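Local coordinates for protein B-agarase (Saccharophagus degradans, PDB 4BQ2) that hydrolyses agarose as a family 50 exo-beta-agarase, probably releasing short sugars from the chain ends, at residues 347-361 and 373-385. Numbering follows the deposited sequence. Where two conformers were deposited one is given.
Sequences WLPDYDHPLANHYNY and GEAYSFYSANLER
The imidazole of His358 lies against the first two turns of helix 378-387: Ala381 CA sits over the centre of one face, 3.5 Å from the ring centroid, a CH-pi contact, and Glu384 meets the edge. Both ring nitrogens are engaged. His358 NE2 donates to Glu384 OE1 (2.7 Å, 151°), met on the anti side and somewhat out of the carboxylate plane, while His358 ND1 shares a hydrogen bond of 2.8 Å with Ser380 OG. Two bonds at different corners fix the ring's rotation. Tyr376 points one ring edge at the face of Tyr359, a T-shaped pair with centroids 5.0 Å apart and planes at 70°; Pro349 CD makes a CH-pi contact over one face of the Tyr376 ring. With CG anti to the backbone N (chi1 -171°), the Tyr376 ring extends toward the loop, where OH donates to Leu355 O (2.9 Å) from above the carbonyl plane; His358 N reaches the same oxygen from the opposite face. Leu355 CD1 rests on one face of the Arg385 guanidinium, whose NH2 lies over the Trp347 ring. Asn360 and Ala375 exchange two backbone hydrogen bonds, and Ser377 N, at the helix N-cap, donates to His358 O. Strand 373-376 of the antiparallel hairpin 359-362/373-376 passes through Ser377 into helix 378-387; strand 296-301 flanks 373-376 on its other side, and helix 394-410 touches Leu383 and Glu384.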
# COMPACT_ATOMS: atom_id res chain seq x y z
N TRP A 347 -20.02 -14.56 -14.67
CA TRP A 347 -19.69 -15.96 -14.93
C TRP A 347 -18.80 -16.52 -13.84
O TRP A 347 -17.75 -15.95 -13.54
CB TRP A 347 -18.96 -16.09 -16.27
CG TRP A 347 -18.48 -17.50 -16.61
CD1 TRP A 347 -19.21 -18.47 -17.25
CD2 TRP A 347 -17.19 -18.09 -16.33
NE1 TRP A 347 -18.45 -19.61 -17.40
CE2 TRP A 347 -17.21 -19.41 -16.85
CE3 TRP A 347 -16.01 -17.62 -15.72
CZ2 TRP A 347 -16.09 -20.27 -16.77
CZ3 TRP A 347 -14.92 -18.47 -15.63
CH2 TRP A 347 -14.96 -19.78 -16.16
N LEU A 348 -19.22 -17.64 -13.26
CA LEU A 348 -18.34 -18.45 -12.41
C LEU A 348 -18.51 -19.91 -12.84
O LEU A 348 -19.63 -20.33 -13.16
CB LEU A 348 -18.67 -18.26 -10.93
CG LEU A 348 -18.30 -16.91 -10.30
CD1 LEU A 348 -18.93 -16.83 -8.92
CD2 LEU A 348 -16.79 -16.75 -10.22
N PRO A 349 -17.41 -20.68 -12.90
CA PRO A 349 -17.49 -22.05 -13.44
C PRO A 349 -18.15 -23.08 -12.53
O PRO A 349 -18.05 -22.99 -11.31
CB PRO A 349 -16.00 -22.42 -13.67
CG PRO A 349 -15.24 -21.55 -12.69
CD PRO A 349 -16.00 -20.25 -12.69
N ASP A 350 -18.84 -24.06 -13.14
CA ASP A 350 -19.30 -25.27 -12.43
C ASP A 350 -18.09 -26.13 -12.06
O ASP A 350 -17.04 -25.98 -12.69
CB ASP A 350 -20.24 -26.09 -13.34
CG ASP A 350 -21.46 -25.30 -13.79
OD1 ASP A 350 -21.99 -24.48 -13.00
OD2 ASP A 350 -21.90 -25.50 -14.95
N TYR A 351 -18.28 -27.03 -11.09
CA TYR A 351 -17.27 -27.97 -10.56
C TYR A 351 -16.55 -28.76 -11.64
O TYR A 351 -15.37 -29.11 -11.49
CB TYR A 351 -17.92 -28.96 -9.59
CG TYR A 351 -18.79 -30.01 -10.27
CD1 TYR A 351 -19.83 -29.64 -11.12
CD2 TYR A 351 -18.59 -31.37 -10.04
CE1 TYR A 351 -20.63 -30.58 -11.73
CE2 TYR A 351 -19.39 -32.32 -10.66
CZ TYR A 351 -20.40 -31.91 -11.50
OH TYR A 351 -21.21 -32.83 -12.13
N ASP A 352 -17.27 -29.03 -12.73
CA ASP A 352 -16.82 -29.85 -13.84
C ASP A 352 -16.15 -29.06 -14.98
O ASP A 352 -15.61 -29.66 -15.90
CB ASP A 352 -17.99 -30.68 -14.39
CG ASP A 352 -19.18 -29.83 -14.86
OD1 ASP A 352 -18.99 -28.64 -15.21
OD2 ASP A 352 -20.31 -30.36 -14.90
N HIS A 353 -16.22 -27.72 -14.93
CA HIS A 353 -15.57 -26.89 -15.96
C HIS A 353 -14.05 -27.02 -15.89
O HIS A 353 -13.50 -27.17 -14.80
CB HIS A 353 -15.97 -25.42 -15.78
CG HIS A 353 -15.72 -24.56 -16.99
ND1 HIS A 353 -14.52 -23.91 -17.21
CD2 HIS A 353 -16.53 -24.21 -18.01
CE1 HIS A 353 -14.60 -23.20 -18.32
NE2 HIS A 353 -15.82 -23.37 -18.83
N PRO A 354 -13.37 -26.96 -17.05
CA PRO A 354 -11.90 -26.99 -17.01
C PRO A 354 -11.31 -25.86 -16.14
O PRO A 354 -10.24 -26.07 -15.55
CB PRO A 354 -11.50 -26.83 -18.47
CG PRO A 354 -12.67 -27.36 -19.24
CD PRO A 354 -13.88 -26.96 -18.44
N LEU A 355 -12.01 -24.72 -16.01
CA LEU A 355 -11.49 -23.61 -15.17
C LEU A 355 -11.89 -23.63 -13.69
O LEU A 355 -11.63 -22.67 -12.95
CB LEU A 355 -11.74 -22.24 -15.81
CG LEU A 355 -11.17 -22.09 -17.23
CD1 LEU A 355 -11.67 -20.81 -17.90
CD2 LEU A 355 -9.64 -22.15 -17.31
N ALA A 356 -12.48 -24.74 -13.23
CA ALA A 356 -12.89 -24.83 -11.82
C ALA A 356 -11.73 -24.97 -10.84
O ALA A 356 -11.88 -24.73 -9.64
CB ALA A 356 -13.92 -25.94 -11.62
N ASN A 357 -10.54 -25.30 -11.32
CA ASN A 357 -9.41 -25.37 -10.39
C ASN A 357 -8.91 -23.98 -9.94
O ASN A 357 -7.99 -23.87 -9.12
CB ASN A 357 -8.27 -26.21 -10.97
CG ASN A 357 -7.73 -25.64 -12.25
OD1 ASN A 357 -8.43 -25.58 -13.28
ND2 ASN A 357 -6.49 -25.17 -12.20
N HIS A 358 -9.53 -22.91 -10.44
CA HIS A 358 -9.05 -21.58 -10.10
C HIS A 358 -9.84 -20.98 -8.94
O HIS A 358 -9.63 -19.83 -8.57
CB HIS A 358 -8.94 -20.69 -11.35
CG HIS A 358 -8.07 -21.28 -12.42
ND1 HIS A 358 -6.69 -21.25 -12.36
CD2 HIS A 358 -8.38 -21.98 -13.54
CE1 HIS A 358 -6.19 -21.88 -13.41
NE2 HIS A 358 -7.19 -22.33 -14.14
N TYR A 359 -10.73 -21.78 -8.36
CA TYR A 359 -11.35 -21.46 -7.08
C TYR A 359 -10.33 -21.47 -5.94
O TYR A 359 -9.33 -22.19 -6.00
CB TYR A 359 -12.50 -22.41 -6.76
CG TYR A 359 -13.78 -22.08 -7.49
CD1 TYR A 359 -14.50 -20.92 -7.19
CD2 TYR A 359 -14.30 -22.94 -8.48
CE1 TYR A 359 -15.68 -20.61 -7.85
CE2 TYR A 359 -15.48 -22.63 -9.15
CZ TYR A 359 -16.16 -21.47 -8.82
OH TYR A 359 -17.33 -21.16 -9.49
N ASN A 360 -10.60 -20.66 -4.93
CA ASN A 360 -9.75 -20.51 -3.75
C ASN A 360 -10.70 -20.51 -2.55
O ASN A 360 -11.92 -20.30 -2.71
CB ASN A 360 -8.97 -19.18 -3.85
CG ASN A 360 -8.07 -18.92 -2.64
OD1 ASN A 360 -7.53 -19.85 -2.04
ND2 ASN A 360 -7.89 -17.65 -2.30
N TYR A 361 -10.15 -20.77 -1.37
CA TYR A 361 -10.90 -20.55 -0.14
C TYR A 361 -10.01 -19.85 0.88
O TYR A 361 -8.91 -20.32 1.17
CB TYR A 361 -11.44 -21.86 0.44
CG TYR A 361 -12.41 -21.60 1.57
CD1 TYR A 361 -13.78 -21.40 1.31
CD2 TYR A 361 -11.97 -21.49 2.90
CE1 TYR A 361 -14.67 -21.14 2.34
CE2 TYR A 361 -12.87 -21.22 3.94
CZ TYR A 361 -14.21 -21.04 3.65
OH TYR A 361 -15.11 -20.76 4.67
N GLY A 373 -14.49 -17.42 3.09
CA GLY A 373 -15.31 -17.69 1.93
C GLY A 373 -14.59 -18.20 0.72
O GLY A 373 -13.34 -18.21 0.64
N GLU A 374 -15.41 -18.65 -0.22
CA GLU A 374 -14.92 -19.04 -1.53
C GLU A 374 -14.45 -17.78 -2.27
O GLU A 374 -15.02 -16.68 -2.13
CB GLU A 374 -16.02 -19.79 -2.29
CG GLU A 374 -15.70 -20.09 -3.75
CD GLU A 374 -16.93 -20.48 -4.54
OE1 GLU A 374 -17.62 -19.57 -5.07
OE2 GLU A 374 -17.21 -21.70 -4.63
N ALA A 375 -13.35 -17.93 -3.01
CA ALA A 375 -12.83 -16.86 -3.84
C ALA A 375 -12.48 -17.44 -5.23
O ALA A 375 -12.40 -18.66 -5.38
CB ALA A 375 -11.64 -16.19 -3.15
N TYR A 376 -12.36 -16.60 -6.24
CA TYR A 376 -11.96 -17.09 -7.56
C TYR A 376 -10.86 -16.20 -8.10
O TYR A 376 -10.91 -14.98 -7.93
CB TYR A 376 -13.16 -17.15 -8.54
CG TYR A 376 -12.86 -17.85 -9.86
CD1 TYR A 376 -12.86 -19.24 -9.93
CD2 TYR A 376 -12.58 -17.13 -11.02
CE1 TYR A 376 -12.60 -19.91 -11.12
CE2 TYR A 376 -12.30 -17.78 -12.22
CZ TYR A 376 -12.33 -19.18 -12.26
OH TYR A 376 -12.06 -19.88 -13.43
N SER A 377 -9.84 -16.83 -8.69
CA SER A 377 -8.76 -16.10 -9.33
C SER A 377 -8.94 -16.09 -10.84
O SER A 377 -8.58 -17.05 -11.54
CB SER A 377 -7.38 -16.70 -8.96
OG SER A 377 -6.38 -15.96 -9.67
N PHE A 378 -9.50 -14.99 -11.35
CA PHE A 378 -9.62 -14.80 -12.79
C PHE A 378 -8.25 -14.75 -13.49
O PHE A 378 -8.08 -15.30 -14.58
CB PHE A 378 -10.46 -13.56 -13.10
CG PHE A 378 -11.91 -13.75 -12.80
CD1 PHE A 378 -12.76 -14.36 -13.73
CD2 PHE A 378 -12.45 -13.33 -11.57
CE1 PHE A 378 -14.11 -14.55 -13.44
CE2 PHE A 378 -13.79 -13.51 -11.29
CZ PHE A 378 -14.62 -14.12 -12.21
N TYR A 379 -7.28 -14.11 -12.85
CA TYR A 379 -5.90 -14.08 -13.40
C TYR A 379 -5.36 -15.51 -13.61
O TYR A 379 -4.86 -15.84 -14.69
CB TYR A 379 -4.96 -13.26 -12.48
CG TYR A 379 -3.54 -13.11 -13.00
CD1 TYR A 379 -3.21 -12.11 -13.90
CD2 TYR A 379 -2.53 -13.98 -12.59
CE1 TYR A 379 -1.92 -11.97 -14.38
CE2 TYR A 379 -1.23 -13.85 -13.07
CZ TYR A 379 -0.94 -12.84 -13.97
OH TYR A 379 0.35 -12.72 -14.44
N SER A 380 -5.47 -16.35 -12.60
CA SER A 380 -5.02 -17.75 -12.72
C SER A 380 -5.75 -18.48 -13.86
O SER A 380 -5.12 -19.18 -14.69
CB SER A 380 -5.19 -18.48 -11.39
OG SER A 380 -4.56 -19.74 -11.42
N ALA A 381 -7.07 -18.26 -13.95
CA ALA A 381 -7.88 -18.84 -15.01
C ALA A 381 -7.37 -18.35 -16.36
O ALA A 381 -7.25 -19.12 -17.29
CB ALA A 381 -9.37 -18.51 -14.80
N ASN A 382 -7.02 -17.07 -16.46
CA ASN A 382 -6.52 -16.54 -17.72
C ASN A 382 -5.14 -17.11 -18.09
O ASN A 382 -4.83 -17.25 -19.28
CB ASN A 382 -6.52 -14.99 -17.71
CG ASN A 382 -7.93 -14.40 -17.74
OD1 ASN A 382 -8.86 -15.01 -18.30
ND2 ASN A 382 -8.11 -13.22 -17.12
N LEU A 383 -4.31 -17.43 -17.09
CA LEU A 383 -3.07 -18.15 -17.39
C LEU A 383 -3.41 -19.49 -18.07
O LEU A 383 -2.80 -19.85 -19.07
CB LEU A 383 -2.25 -18.39 -16.14
CG LEU A 383 -1.74 -17.14 -15.41
CD1 LEU A 383 -0.87 -17.58 -14.26
CD2 LEU A 383 -0.96 -16.21 -16.35
N GLU A 384 -4.39 -20.22 -17.53
CA GLU A 384 -4.75 -21.49 -18.18
C GLU A 384 -5.30 -21.23 -19.58
O GLU A 384 -4.92 -21.92 -20.56
CB GLU A 384 -5.73 -22.32 -17.36
CG GLU A 384 -5.92 -23.72 -17.95
CD GLU A 384 -6.79 -24.62 -17.09
OE1 GLU A 384 -6.93 -24.38 -15.88
OE2 GLU A 384 -7.35 -25.57 -17.65
N ARG A 385 -6.15 -20.21 -19.71
CA ARG A 385 -6.69 -19.87 -21.03
C ARG A 385 -5.60 -19.55 -22.02
O ARG A 385 -5.68 -19.98 -23.17
CB ARG A 385 -7.63 -18.66 -20.96
CG ARG A 385 -8.99 -18.96 -20.32
CD ARG A 385 -9.84 -17.68 -20.37
NE ARG A 385 -11.24 -17.92 -20.02
CZ ARG A 385 -11.87 -17.43 -18.94
NH1 ARG A 385 -11.24 -16.67 -18.06
NH2 ARG A 385 -13.16 -17.71 -18.75